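Local coordinates for uroporphyrin-III C-methyltransferase (Pseudomonas denitrificans, PDB 1S4D) that catalyses the two successive S-adenosyl-L-methionine-dependent methylations, at C-2 and C-7, that convert uroporphyrinogen III to precorrin-2 for cobalamin and siroheme synthesis, at the interface of chains A and B. Coordinates in Å, arbitrary orientation; residue numbers count along the deposited sequence, not the author numbering. Chains: chain A/B, Uroporphyrin-III C-methyltransferase.

The interface of chains A and B. Residues chain A 254-255, 266; chain B 104, 110, 113-114, 117, 123.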
# COMPACT_ATOMS: atom_id res chain seq x y z
N ALA A 254 3.89 -3.83 21.17
CA ALA A 254 5.19 -4.43 20.87
C ALA A 254 5.92 -3.79 19.70
O ALA A 254 7.14 -3.92 19.59
CB ALA A 254 5.04 -5.91 20.62
N LEU A 255 5.21 -3.10 18.81
CA LEU A 255 5.87 -2.59 17.61
C LEU A 255 5.80 -1.09 17.45
O LEU A 255 6.05 -0.57 16.36
CB LEU A 255 5.29 -3.28 16.37
CG LEU A 255 5.53 -4.78 16.28
CD1 LEU A 255 5.12 -5.23 14.89
CD2 LEU A 255 6.98 -5.18 16.59
N LEU A 266 8.85 -1.52 24.85
CA LEU A 266 8.13 -2.41 23.94
C LEU A 266 8.07 -3.84 24.49
O LEU A 266 9.07 -4.36 24.99
CB LEU A 266 8.75 -2.37 22.54
CG LEU A 266 8.17 -1.52 21.39
CD1 LEU A 266 7.31 -0.36 21.85
CD2 LEU A 266 9.27 -1.01 20.46
N PHE B 104 5.07 -4.66 5.78
CA PHE B 104 3.98 -5.22 6.58
C PHE B 104 2.87 -5.91 5.76
O PHE B 104 1.89 -6.40 6.32
CB PHE B 104 3.38 -4.17 7.51
CG PHE B 104 4.24 -3.84 8.73
CD1 PHE B 104 3.92 -2.75 9.53
CD2 PHE B 104 5.35 -4.62 9.08
CE1 PHE B 104 4.67 -2.43 10.65
CE2 PHE B 104 6.13 -4.31 10.22
CZ PHE B 104 5.79 -3.23 11.00
N GLY B 110 6.60 -7.76 10.61
CA GLY B 110 6.22 -7.93 12.00
C GLY B 110 7.10 -8.90 12.75
O GLY B 110 7.60 -8.56 13.83
N ALA B 113 10.64 -7.32 13.23
CA ALA B 113 10.60 -6.29 14.26
C ALA B 113 10.47 -6.93 15.63
O ALA B 113 11.14 -6.53 16.58
CB ALA B 113 9.44 -5.31 13.99
N LEU B 114 9.62 -7.95 15.73
CA LEU B 114 9.40 -8.64 16.99
C LEU B 114 10.70 -9.25 17.50
O LEU B 114 11.02 -9.15 18.68
CB LEU B 114 8.35 -9.72 16.81
CG LEU B 114 7.07 -9.77 17.65
CD1 LEU B 114 6.53 -8.40 18.08
CD2 LEU B 114 6.01 -10.58 16.87
N VAL B 117 12.87 -6.38 18.79
CA VAL B 117 12.48 -5.98 20.13
C VAL B 117 12.99 -6.95 21.23
O VAL B 117 13.61 -6.52 22.20
CB VAL B 117 10.96 -5.77 20.23
CG1 VAL B 117 10.55 -5.59 21.68
CG2 VAL B 117 10.55 -4.57 19.41
N PHE B 123 14.45 0.01 16.12
CA PHE B 123 14.13 -0.08 14.69
C PHE B 123 13.17 1.00 14.31
O PHE B 123 12.48 1.56 15.16
CB PHE B 123 13.52 -1.44 14.35
CG PHE B 123 12.18 -1.67 14.98
CD1 PHE B 123 11.02 -1.45 14.27
CD2 PHE B 123 12.09 -2.11 16.29
CE1 PHE B 123 9.79 -1.65 14.86
CE2 PHE B 123 10.86 -2.31 16.90
CZ PHE B 123 9.71 -2.07 16.19
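This apolar patch of the homodimer interface sets A:Leu255, at the end of helix 252-255, against one side of helix 109-118 of chain B. The A:Leu255 side chain points into the side of that helix, leaning toward its N-terminal end. CG is anti to its own carbonyl carbon (chi1 -64°), which directs the two methyls at B:Gly110, B:Ala113 and B:Leu114. These methyls have different partners. CD2 lies 3.6 Å from CB of B:Ala113, and B:Leu114 meets the same methyl with CD1. The two leucine side chains cross at about a right angle. CD1 of A:Leu255 faces the bare CA of B:Gly110 at 4.1 Å, with the B:Phe104 ring a little farther off. CD1 of B:Leu114 also touches CB of A:Ala254, 3.9 Å away. One turn on, B:Val117 brings both branches to chain A. Its CG1 packs on CB of A:Leu266 at 3.8 Å, while CG2 reaches the backbone O of A:Ala254 and CD2 of A:Leu266. The B:Phe123 ring, from strand 123-126, flanks the patch. Its CZ is 4.0 Å from the backbone O of A:Leu255, and CE2 approaches CD2 of A:Leu266. Within chain B, CB of B:Ala113 sits over one face of this ring, near the rim. An alanine in place of A:Leu255 would lose CG and both methyls and would probably open a gap beside B:Gly110, B:Ala113 and B:Leu114. With its symmetry twin, the patch helps hold the two subunits together.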